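Local coordinates for protein probable starch synthase 4, chloroplastic/amyloplastic (Arabidopsis thaliana, PDB 6GNE) that is a probable plastid starch synthase of the two-domain GT-B glycosyltransferase fold and binds ADP and a glycan, at residues F121-S125 against W147-V152; R309-I315 against G338-L344; Y384-F390 against T402-A406. One frame throughout, in Å; residues are numbered along the deposited sequence.

Contact 1: residues F121-S125 against W147-V152; sequences FSYFS and WQTAFV. With GLC (alpha-D-glucopyranose), chain C.
A buried contact inside the N-terminal GT-B domain sets one turn of helix 117-134, Phe121-Ser125, against a weakly bonded helical turn (about 147-150) after strand 141-145, with Phe151 in a loop and Val152 opening helix 152-160. CA atoms approach to 5.1 Å for Phe121 and Gln148 and 5.5 Å for Ser125 and Thr149. No hydrogen bond crosses the interface; two CH-pi contacts and further van der Waals contacts make it. Gln148 (chi1 m, chi2 near 90°) lays its CG 3.6 Å from the Phe121 ring centroid, and Ser122 CB stands almost on the ring normal of Phe151, 3.8 Å from its centroid. Ser125, chi1 m, turns OG back to Phe121 O within its helix (2.9 Å); the same OG lies 3.0 Å from Gln148 O, and Ser125 CB touches Val152 CG2 at 3.9 Å. Phe124, chi1 t, brings CE2 to 4.0 Å from Thr149 CG2. Trp147 (chi1 p) donates from NE1 to glucose O2 at 3.1 Å, and Gln148 from NE2 to glucose O3 at 2.8 Å. Helix 215-222 packs on Trp147, Ala150 and Phe151. A helical turn leaving the C-terminal end of a parallel strand thus presents two side chains to the glycan pocket of this Rossmann-like domain.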
loop_
_atom_site.group_PDB
_atom_site.type_symbol
_atom_site.label_atom_id
_atom_site.label_comp_id
_atom_site.label_asym_id
_atom_site.label_seq_id
_atom_site.Cartn_x
_atom_site.Cartn_y
_atom_site.Cartn_z
ATOM N N PHE A 121 -14.315 0.045 -12.190
ATOM C CA PHE A 121 -13.184 -0.889 -12.177
ATOM C C PHE A 121 -13.451 -2.266 -12.828
ATOM O O PHE A 121 -12.526 -2.911 -13.339
ATOM C CB PHE A 121 -12.600 -0.985 -10.766
ATOM C CG PHE A 121 -11.969 0.308 -10.292
ATOM C CD1 PHE A 121 -10.734 0.701 -10.787
ATOM C CD2 PHE A 121 -12.619 1.135 -9.374
ATOM C CE1 PHE A 121 -10.145 1.878 -10.358
ATOM C CE2 PHE A 121 -12.044 2.327 -8.954
ATOM C CZ PHE A 121 -10.805 2.705 -9.438
ATOM N N SER A 122 -14.693 -2.730 -12.825
ATOM C CA SER A 122 -15.040 -3.906 -13.630
ATOM C C SER A 122 -14.879 -3.605 -15.137
ATOM O O SER A 122 -14.423 -4.467 -15.893
ATOM C CB SER A 122 -16.447 -4.439 -13.307
ATOM O OG SER A 122 -17.440 -3.489 -13.611
ATOM N N TYR A 123 -15.235 -2.397 -15.581
ATOM C CA TYR A 123 -14.949 -2.002 -16.976
ATOM C C TYR A 123 -13.460 -2.086 -17.278
ATOM O O TYR A 123 -13.040 -2.715 -18.257
ATOM C CB TYR A 123 -15.431 -0.580 -17.282
ATOM C CG TYR A 123 -15.154 -0.136 -18.717
ATOM C CD1 TYR A 123 -13.891 0.377 -19.093
ATOM C CD2 TYR A 123 -16.144 -0.230 -19.703
ATOM C CE1 TYR A 123 -13.648 0.769 -20.402
ATOM C CE2 TYR A 123 -15.898 0.173 -21.013
ATOM C CZ TYR A 123 -14.656 0.668 -21.363
ATOM O OH TYR A 123 -14.431 1.085 -22.662
ATOM N N PHE A 124 -12.682 -1.422 -16.431
ATOM C CA PHE A 124 -11.238 -1.386 -16.556
ATOM C C PHE A 124 -10.643 -2.786 -16.646
ATOM O O PHE A 124 -9.772 -3.042 -17.496
ATOM C CB PHE A 124 -10.610 -0.629 -15.380
ATOM C CG PHE A 124 -9.117 -0.775 -15.310
ATOM C CD1 PHE A 124 -8.313 -0.317 -16.361
ATOM C CD2 PHE A 124 -8.508 -1.389 -14.223
ATOM C CE1 PHE A 124 -6.938 -0.463 -16.319
ATOM C CE2 PHE A 124 -7.117 -1.521 -14.175
ATOM C CZ PHE A 124 -6.335 -1.060 -15.225
ATOM N N SER A 125 -11.107 -3.674 -15.768
ATOM C CA SER A 125 -10.629 -5.063 -15.722
ATOM C C SER A 125 -10.886 -5.760 -17.037
ATOM O O SER A 125 -10.014 -6.462 -17.531
ATOM C CB SER A 125 -11.306 -5.849 -14.593
ATOM O OG SER A 125 -10.947 -5.350 -13.315
ATOM N N TRP A 147 -9.856 -5.581 -4.839
ATOM C CA TRP A 147 -11.176 -5.836 -5.403
ATOM C C TRP A 147 -11.350 -5.201 -6.773
ATOM O O TRP A 147 -12.019 -5.792 -7.624
ATOM C CB TRP A 147 -12.300 -5.433 -4.427
ATOM C CG TRP A 147 -12.586 -3.966 -4.359
ATOM C CD1 TRP A 147 -12.090 -3.076 -3.466
ATOM C CD2 TRP A 147 -13.448 -3.224 -5.237
ATOM N NE1 TRP A 147 -12.583 -1.823 -3.736
ATOM C CE2 TRP A 147 -13.416 -1.884 -4.816
ATOM C CE3 TRP A 147 -14.236 -3.571 -6.338
ATOM C CZ2 TRP A 147 -14.156 -0.882 -5.445
ATOM C CZ3 TRP A 147 -14.976 -2.584 -6.971
ATOM C CH2 TRP A 147 -14.931 -1.248 -6.522
ATOM N N GLN A 148 -10.734 -4.049 -7.007
ATOM C CA GLN A 148 -10.903 -3.337 -8.275
ATOM C C GLN A 148 -10.499 -4.164 -9.520
ATOM O O GLN A 148 -11.149 -4.087 -10.566
ATOM C CB GLN A 148 -10.145 -2.008 -8.266
ATOM C CG GLN A 148 -10.726 -0.953 -7.317
ATOM C CD GLN A 148 -10.140 -1.011 -5.899
ATOM O OE1 GLN A 148 -9.568 -2.026 -5.494
ATOM N NE2 GLN A 148 -10.279 0.090 -5.147
ATOM N N THR A 149 -9.455 -4.976 -9.403
ATOM C CA THR A 149 -9.029 -5.842 -10.492
ATOM C C THR A 149 -9.180 -7.333 -10.179
ATOM O O THR A 149 -8.616 -8.181 -10.881
ATOM C CB THR A 149 -7.584 -5.535 -10.876
ATOM O OG1 THR A 149 -6.710 -5.930 -9.815
ATOM C CG2 THR A 149 -7.443 -4.067 -11.160
ATOM N N ALA A 150 -9.954 -7.651 -9.135
ATOM C CA ALA A 150 -10.309 -9.028 -8.823
ATOM C C ALA A 150 -11.115 -9.661 -9.941
ATOM O O ALA A 150 -11.039 -10.867 -10.146
ATOM C CB ALA A 150 -11.107 -9.057 -7.540
ATOM N N PHE A 151 -11.870 -8.843 -10.665
ATOM C CA PHE A 151 -12.672 -9.292 -11.790
ATOM C C PHE A 151 -11.866 -9.971 -12.889
ATOM O O PHE A 151 -12.433 -10.727 -13.659
ATOM C CB PHE A 151 -13.451 -8.131 -12.426
ATOM C CG PHE A 151 -14.261 -7.317 -11.456
ATOM C CD1 PHE A 151 -15.515 -7.742 -11.054
ATOM C CD2 PHE A 151 -13.769 -6.119 -10.961
ATOM C CE1 PHE A 151 -16.263 -7.000 -10.178
ATOM C CE2 PHE A 151 -14.497 -5.370 -10.067
ATOM C CZ PHE A 151 -15.759 -5.807 -9.679
ATOM N N VAL A 152 -10.572 -9.673 -12.981
ATOM C CA VAL A 152 -9.701 -10.284 -13.976
ATOM C C VAL A 152 -9.680 -11.831 -13.921
ATOM O O VAL A 152 -9.717 -12.481 -14.969
ATOM C CB VAL A 152 -8.267 -9.718 -13.858
ATOM C CG1 VAL A 152 -7.270 -10.539 -14.660
ATOM C CG2 VAL A 152 -8.214 -8.278 -14.329
HETATM C C1 GLC C . -11.847 2.956 -1.268
HETATM C C2 GLC C . -11.335 1.874 -2.217
HETATM C C3 GLC C . -10.310 0.986 -1.514
HETATM C C4 GLC C . -9.164 1.870 -1.038
HETATM C C5 GLC C . -9.716 2.902 -0.067
HETATM C C6 GLC C . -8.625 3.866 0.383
HETATM O O2 GLC C . -12.439 1.126 -2.724
HETATM O O3 GLC C . -9.804 -0.011 -2.394
HETATM O O4 GLC C . -8.147 1.078 -0.428
HETATM O O5 GLC C . -10.750 3.672 -0.701
HETATM O O6 GLC C . -9.220 4.942 1.118
#

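Contact 2: residues R309-I315 against G338-L344; sequences RPLVGCI and GGQFVLL. With ADP (adenosine-5'-diphosphate), chain F.
Arginine and glycine meet where the two segments enter the sheet: Arg309 lays one face of its guanidinium over Gly338, whose positive phi (86°) closes a Schellman motif after helix 324-336, and Arg309 NH2 makes a weak hydrogen bond to Gly339 O (3.2 Å). Arg309 NE is also salt-bridged to Glu306. The strands that follow are neighbours in the parallel sheet of the C-terminal GT-B domain, joined through helix 324-336 as a beta-alpha-beta unit. Axes of 311-315 and 340-344 run 4.6 Å apart at 17°, in the register Leu311-Gln340 through Ile315-Leu344, with Leu311 CA 4.8 Å from Gln340 CA. Parallel bonding alternates: Gln340 N to Pro310 O (3.0 Å), Val312 N to Gln340 O (2.8 Å), Val342 N to Val312 O (3.0 Å), Cys314 N to Val342 O (3.1 Å) and Leu344 N to Cys314 O (2.8 Å). Val312, Cys314, Phe341 and Leu343 share one face, against helix 324-336; Val312 CG1 meets Phe341 CE2 at 3.5 Å. Leu311, Ile315, Gln340, Val342 and Leu344 occupy the other face, where Leu311 CD1 reaches Val342 CG2 at 3.7 Å. The C-terminal strand ends border the nucleotide: Ile315 CG2 lies 3.7 Å from C4 of ADP.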
loop_
_atom_site.group_PDB
_atom_site.type_symbol
_atom_site.label_atom_id
_atom_site.label_comp_id
_atom_site.label_asym_id
_atom_site.label_seq_id
_atom_site.Cartn_x
_atom_site.Cartn_y
_atom_site.Cartn_z
ATOM N N ARG A 309 15.319 17.466 22.189
ATOM C CA ARG A 309 13.882 17.346 22.259
ATOM C C ARG A 309 13.489 16.398 21.112
ATOM O O ARG A 309 13.743 16.709 19.954
ATOM C CB ARG A 309 13.241 18.724 22.130
ATOM C CG ARG A 309 11.800 18.738 22.536
ATOM C CD ARG A 309 11.168 20.121 22.516
ATOM N NE ARG A 309 10.916 20.653 23.854
ATOM C CZ ARG A 309 9.761 20.614 24.542
ATOM N NH1 ARG A 309 9.732 21.182 25.744
ATOM N NH2 ARG A 309 8.633 20.058 24.078
ATOM N N PRO A 310 12.920 15.219 21.430
ATOM C CA PRO A 310 12.585 14.267 20.375
ATOM C C PRO A 310 11.390 14.742 19.512
ATOM O O PRO A 310 10.395 15.223 20.049
ATOM C CB PRO A 310 12.239 12.996 21.152
ATOM C CG PRO A 310 11.714 13.493 22.433
ATOM C CD PRO A 310 12.502 14.729 22.748
ATOM N N LEU A 311 11.544 14.632 18.195
ATOM C CA LEU A 311 10.496 14.956 17.238
ATOM C C LEU A 311 9.776 13.667 16.875
ATOM O O LEU A 311 10.381 12.749 16.346
ATOM C CB LEU A 311 11.095 15.594 15.982
ATOM C CG LEU A 311 10.119 15.971 14.870
ATOM C CD1 LEU A 311 9.228 17.114 15.318
ATOM C CD2 LEU A 311 10.880 16.383 13.625
ATOM N N VAL A 312 8.485 13.602 17.171
ATOM C CA VAL A 312 7.650 12.436 16.871
ATOM C C VAL A 312 6.907 12.763 15.591
ATOM O O VAL A 312 6.254 13.792 15.490
ATOM C CB VAL A 312 6.622 12.164 17.994
ATOM C CG1 VAL A 312 5.726 10.978 17.621
ATOM C CG2 VAL A 312 7.322 11.905 19.340
ATOM N N GLY A 313 7.036 11.909 14.593
ATOM C CA GLY A 313 6.326 12.093 13.321
ATOM C C GLY A 313 5.247 11.037 13.129
ATOM O O GLY A 313 5.281 9.946 13.729
ATOM N N CYS A 314 4.258 11.400 12.324
ATOM C CA CYS A 314 3.184 10.527 11.938
ATOM C C CYS A 314 2.739 10.951 10.557
ATOM O O CYS A 314 2.355 12.116 10.356
ATOM C CB CYS A 314 2.015 10.639 12.916
ATOM S SG CYS A 314 0.602 9.602 12.470
ATOM N N ILE A 315 2.792 10.004 9.609
ATOM C CA ILE A 315 2.376 10.180 8.204
ATOM C C ILE A 315 1.422 9.060 7.878
ATOM O O ILE A 315 1.812 7.891 7.858
ATOM C CB ILE A 315 3.562 10.091 7.242
ATOM C CG1 ILE A 315 4.526 11.261 7.489
ATOM C CG2 ILE A 315 3.073 10.115 5.804
ATOM C CD1 ILE A 315 5.915 11.016 6.973
ATOM N N GLY A 338 7.422 16.392 26.866
ATOM C CA GLY A 338 8.470 17.321 26.480
ATOM C C GLY A 338 9.061 17.088 25.099
ATOM O O GLY A 338 10.215 17.428 24.871
ATOM N N GLY A 339 8.282 16.491 24.190
ATOM C CA GLY A 339 8.686 16.308 22.801
ATOM C C GLY A 339 7.894 17.217 21.897
ATOM O O GLY A 339 7.032 17.958 22.359
ATOM N N GLN A 340 8.205 17.160 20.610
ATOM C CA GLN A 340 7.466 17.835 19.546
ATOM C C GLN A 340 6.793 16.808 18.653
ATOM O O GLN A 340 7.180 15.645 18.632
ATOM C CB GLN A 340 8.415 18.686 18.712
ATOM C CG GLN A 340 9.226 19.704 19.520
ATOM C CD GLN A 340 10.218 20.490 18.683
ATOM O OE1 GLN A 340 10.945 19.921 17.887
ATOM N NE2 GLN A 340 10.260 21.802 18.879
ATOM N N PHE A 341 5.767 17.233 17.932
ATOM C CA PHE A 341 4.949 16.345 17.116
ATOM C C PHE A 341 4.569 16.998 15.762
ATOM O O PHE A 341 4.024 18.110 15.726
ATOM C CB PHE A 341 3.678 15.994 17.880
ATOM C CG PHE A 341 2.980 14.775 17.373
ATOM C CD1 PHE A 341 2.210 14.808 16.225
ATOM C CD2 PHE A 341 3.121 13.583 18.033
ATOM C CE1 PHE A 341 1.589 13.676 15.742
ATOM C CE2 PHE A 341 2.505 12.424 17.557
ATOM C CZ PHE A 341 1.747 12.467 16.409
ATOM N N VAL A 342 4.817 16.275 14.675
ATOM C CA VAL A 342 4.435 16.675 13.336
ATOM C C VAL A 342 3.545 15.607 12.721
ATOM O O VAL A 342 3.986 14.482 12.552
ATOM C CB VAL A 342 5.660 16.855 12.418
ATOM C CG1 VAL A 342 5.225 17.227 11.023
ATOM C CG2 VAL A 342 6.499 18.006 12.927
ATOM N N LEU A 343 2.312 15.976 12.386
ATOM C CA LEU A 343 1.377 15.080 11.730
ATOM C C LEU A 343 1.224 15.524 10.282
ATOM O O LEU A 343 0.985 16.708 9.994
ATOM C CB LEU A 343 0.003 15.082 12.401
ATOM C CG LEU A 343 -1.123 14.277 11.751
ATOM C CD1 LEU A 343 -0.775 12.793 11.696
ATOM C CD2 LEU A 343 -2.398 14.426 12.528
ATOM N N LEU A 344 1.348 14.561 9.379
ATOM C CA LEU A 344 0.965 14.744 7.995
ATOM C C LEU A 344 -0.070 13.680 7.668
ATOM O O LEU A 344 0.240 12.509 7.638
ATOM C CB LEU A 344 2.186 14.606 7.096
ATOM C CG LEU A 344 1.954 14.694 5.596
ATOM C CD1 LEU A 344 1.294 16.011 5.268
ATOM C CD2 LEU A 344 3.314 14.565 4.910
HETATM P PB ADP F . -2.010 2.417 3.628
HETATM O O1B ADP F . -1.824 1.557 2.414
HETATM O O2B ADP F . -2.175 3.890 3.388
HETATM O O3B ADP F . -3.112 1.876 4.510
HETATM P PA ADP F . 0.809 1.895 3.947
HETATM O O1A ADP F . 1.739 2.098 5.108
HETATM O O2A ADP F . 0.829 0.511 3.350
HETATM O O3A ADP F . -0.652 2.310 4.482
HETATM O "O5'" ADP F . 1.120 2.930 2.759
HETATM C "C5'" ADP F . 1.108 4.345 2.958
HETATM C "C4'" ADP F . 1.913 5.136 1.912
HETATM O "O4'" ADP F . 1.267 6.391 1.648
HETATM C "C3'" ADP F . 3.298 5.526 2.387
HETATM O "O3'" ADP F . 4.133 5.698 1.255
HETATM C "C2'" ADP F . 3.085 6.868 3.038
HETATM O "O2'" ADP F . 4.263 7.653 3.083
HETATM C "C1'" ADP F . 2.072 7.474 2.112
HETATM N N9 ADP F . 1.184 8.464 2.760
HETATM C C8 ADP F . 0.131 8.215 3.550
HETATM N N7 ADP F . -0.471 9.370 3.914
HETATM C C5 ADP F . 0.201 10.385 3.348
HETATM C C6 ADP F . 0.106 11.878 3.326
HETATM N N6 ADP F . -0.869 12.512 4.026
HETATM N N1 ADP F . 1.033 12.555 2.589
HETATM C C2 ADP F . 2.013 11.898 1.916
HETATM N N3 ADP F . 2.147 10.562 1.909
HETATM C C4 ADP F . 1.292 9.774 2.592
#

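Contact 3: residues Y384-F390 against T402-A406; sequences YAASDLF and TQMIA. With ADP (adenosine-5'-diphosphate), chain F.
In the C-terminal Rossmann-like domain of the GT-B fold, the end of helix 377-386 and the start of strand 389-392 pack against the first turn of helix 402-408, which connects strand 389-392 to strand 412-416 in a beta-alpha-beta unit. Tyr384-Ala386 is helical, Ser387 breaks the helix, and Leu389-Phe390 is extended; Thr402-Ala406 is helical, with Ala406 N bonded to Thr402 O at 2.8 Å. The nearest CA pair is Tyr384 and Ala406, 5.4 Å apart.

Apolar and ring contacts carry the interface, and no hydrogen bond crosses it. Tyr384 (chi1 m) offers a face to Ile405 (chi1 m, chi2 t), whose CG2 makes a CH-pi contact 3.4 Å from the ring centroid, 11° off the normal. Ala406 CB touches both aromatic residues, 4.1 Å from Tyr384 CD1 and 3.7 Å from Phe390 CG. Phe390, chi1 t, has Thr402 O over one face and brings CE1 to 3.5 Å from Thr402 OG1. Tyr384 OH also lies close to Thr402 CG2, at 3.1 Å.

Polar interactions run to the nucleotide. At the N-terminal end of helix 402-408, Thr402 N donates a weak, long hydrogen bond to ADP O1A (3.5 Å), beside the bond from Leu401 N to ADP. On the ribose side, Tyr384 OH hydrogen-bonds ADP O2' at 2.7 Å.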
loop_
_atom_site.group_PDB
_atom_site.type_symbol
_atom_site.label_atom_id
_atom_site.label_comp_id
_atom_site.label_asym_id
_atom_site.label_seq_id
_atom_site.Cartn_x
_atom_site.Cartn_y
_atom_site.Cartn_z
ATOM N N TYR A 384 9.990 11.953 7.473
ATOM C CA TYR A 384 10.711 10.701 7.790
ATOM C C TYR A 384 12.165 11.050 8.173
ATOM O O TYR A 384 12.671 10.589 9.196
ATOM C CB TYR A 384 10.720 9.722 6.614
ATOM C CG TYR A 384 9.397 9.048 6.278
ATOM C CD1 TYR A 384 8.754 8.201 7.197
ATOM C CD2 TYR A 384 8.809 9.204 5.017
ATOM C CE1 TYR A 384 7.554 7.561 6.889
ATOM C CE2 TYR A 384 7.594 8.566 4.693
ATOM C CZ TYR A 384 6.966 7.739 5.625
ATOM O OH TYR A 384 5.788 7.114 5.283
ATOM N N ALA A 385 12.830 11.867 7.368
ATOM C CA ALA A 385 14.207 12.242 7.622
ATOM C C ALA A 385 14.399 12.962 8.952
ATOM O O ALA A 385 15.297 12.605 9.722
ATOM C CB ALA A 385 14.717 13.135 6.501
ATOM N N ALA A 386 13.561 13.972 9.210
ATOM C CA ALA A 386 13.704 14.803 10.402
ATOM C C ALA A 386 13.363 14.106 11.731
ATOM O O ALA A 386 13.946 14.421 12.754
ATOM C CB ALA A 386 12.871 16.074 10.269
ATOM N N SER A 387 12.422 13.180 11.701
ATOM C CA SER A 387 11.835 12.665 12.933
ATOM C C SER A 387 12.780 11.689 13.646
ATOM O O SER A 387 13.540 10.979 13.000
ATOM C CB SER A 387 10.470 12.015 12.644
ATOM O OG SER A 387 10.611 10.875 11.824
ATOM N N ASP A 388 12.731 11.700 14.976
ATOM C CA ASP A 388 13.439 10.743 15.813
ATOM C C ASP A 388 12.598 9.506 16.092
ATOM O O ASP A 388 13.141 8.400 16.286
ATOM C CB ASP A 388 13.778 11.374 17.130
ATOM C CG ASP A 388 14.606 12.600 16.956
ATOM O OD1 ASP A 388 15.711 12.472 16.381
ATOM O OD2 ASP A 388 14.114 13.690 17.340
ATOM N N LEU A 389 11.280 9.714 16.135
ATOM C CA LEU A 389 10.326 8.678 16.438
ATOM C C LEU A 389 9.177 8.766 15.436
ATOM O O LEU A 389 8.842 9.847 14.945
ATOM C CB LEU A 389 9.797 8.890 17.859
ATOM C CG LEU A 389 10.785 8.680 19.011
ATOM C CD1 LEU A 389 10.256 9.155 20.340
ATOM C CD2 LEU A 389 11.087 7.207 19.125
ATOM N N PHE A 390 8.561 7.618 15.182
ATOM C CA PHE A 390 7.480 7.491 14.211
ATOM C C PHE A 390 6.410 6.541 14.736
ATOM O O PHE A 390 6.721 5.394 15.079
ATOM C CB PHE A 390 8.021 6.977 12.870
ATOM C CG PHE A 390 7.016 7.062 11.766
ATOM C CD1 PHE A 390 6.102 6.031 11.555
ATOM C CD2 PHE A 390 6.927 8.208 10.979
ATOM C CE1 PHE A 390 5.134 6.115 10.582
ATOM C CE2 PHE A 390 5.966 8.299 9.965
ATOM C CZ PHE A 390 5.067 7.249 9.772
ATOM N N THR A 402 5.019 2.527 6.117
ATOM C CA THR A 402 5.577 3.721 6.735
ATOM C C THR A 402 6.599 3.407 7.843
ATOM O O THR A 402 7.577 4.136 8.012
ATOM C CB THR A 402 4.477 4.590 7.290
ATOM O OG1 THR A 402 3.735 3.844 8.269
ATOM C CG2 THR A 402 3.555 5.109 6.148
ATOM N N GLN A 403 6.382 2.312 8.567
ATOM C CA GLN A 403 7.358 1.879 9.568
ATOM C C GLN A 403 8.685 1.429 8.930
ATOM O O GLN A 403 9.749 1.610 9.510
ATOM C CB GLN A 403 6.793 0.766 10.475
ATOM C CG GLN A 403 6.841 -0.691 9.965
ATOM C CD GLN A 403 5.686 -1.049 9.057
ATOM O OE1 GLN A 403 4.961 -0.172 8.544
ATOM N NE2 GLN A 403 5.485 -2.349 8.861
ATOM N N MET A 404 8.610 0.838 7.740
ATOM C CA MET A 404 9.799 0.432 7.015
ATOM C C MET A 404 10.539 1.667 6.479
ATOM O O MET A 404 11.773 1.765 6.625
ATOM C CB MET A 404 9.450 -0.512 5.879
ATOM C CG MET A 404 8.741 -1.785 6.331
ATOM S SD MET A 404 8.457 -2.969 5.019
ATOM C CE MET A 404 7.294 -4.080 5.767
ATOM N N ILE A 405 9.789 2.621 5.927
ATOM C CA ILE A 405 10.390 3.849 5.420
ATOM C C ILE A 405 11.000 4.605 6.586
ATOM O O ILE A 405 12.147 5.060 6.480
ATOM C CB ILE A 405 9.369 4.766 4.685
ATOM C CG1 ILE A 405 8.709 4.048 3.481
ATOM C CG2 ILE A 405 10.021 6.061 4.203
ATOM C CD1 ILE A 405 7.495 4.753 2.936
ATOM N N ALA A 406 10.266 4.749 7.698
ATOM C CA ALA A 406 10.819 5.434 8.859
ATOM C C ALA A 406 12.175 4.842 9.278
ATOM O O ALA A 406 13.154 5.572 9.425
ATOM C CB ALA A 406 9.846 5.402 10.017
HETATM P PB ADP F . -2.010 2.417 3.628
HETATM O O1B ADP F . -1.824 1.557 2.414
HETATM O O2B ADP F . -2.175 3.890 3.388
HETATM O O3B ADP F . -3.112 1.876 4.510
HETATM P PA ADP F . 0.809 1.895 3.947
HETATM O O1A ADP F . 1.739 2.098 5.108
HETATM O O2A ADP F . 0.829 0.511 3.350
HETATM O O3A ADP F . -0.652 2.310 4.482
HETATM O "O5'" ADP F . 1.120 2.930 2.759
HETATM C "C5'" ADP F . 1.108 4.345 2.958
HETATM C "C4'" ADP F . 1.913 5.136 1.912
HETATM O "O4'" ADP F . 1.267 6.391 1.648
HETATM C "C3'" ADP F . 3.298 5.526 2.387
HETATM O "O3'" ADP F . 4.133 5.698 1.255
HETATM C "C2'" ADP F . 3.085 6.868 3.038
HETATM O "O2'" ADP F . 4.263 7.653 3.083
HETATM C "C1'" ADP F . 2.072 7.474 2.112
HETATM N N9 ADP F . 1.184 8.464 2.760
HETATM C C8 ADP F . 0.131 8.215 3.550
HETATM N N7 ADP F . -0.471 9.370 3.914
HETATM C C5 ADP F . 0.201 10.385 3.348
HETATM C C6 ADP F . 0.106 11.878 3.326
HETATM N N6 ADP F . -0.869 12.512 4.026
HETATM N N1 ADP F . 1.033 12.555 2.589
HETATM C C2 ADP F . 2.013 11.898 1.916
HETATM N N3 ADP F . 2.147 10.562 1.909
HETATM C C4 ADP F . 1.292 9.774 2.592
#

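How the contacts relate
Contacts 2 and 3 lie together in the C-terminal domain, their centres about 10 Å apart, and meet along neighbouring strands 311-317 and 389-392: Gly313 N lies 2.8 Å from Leu389 O and Leu311 N 2.9 Å from Asp388 OD2, both probable hydrogen bonds. Contact 2 borders ADP at the base, contact 3 at the ribose and phosphate. Contact 1 belongs to the other domain, on the opposite side of the chain's centre, its centre about 39 Å from that of contact 2 and 34 Å from that of contact 3; nearest atoms are about 19 Å away in both cases. Its Trp147 and Gln148 line the glycan pocket and bind a glucose there.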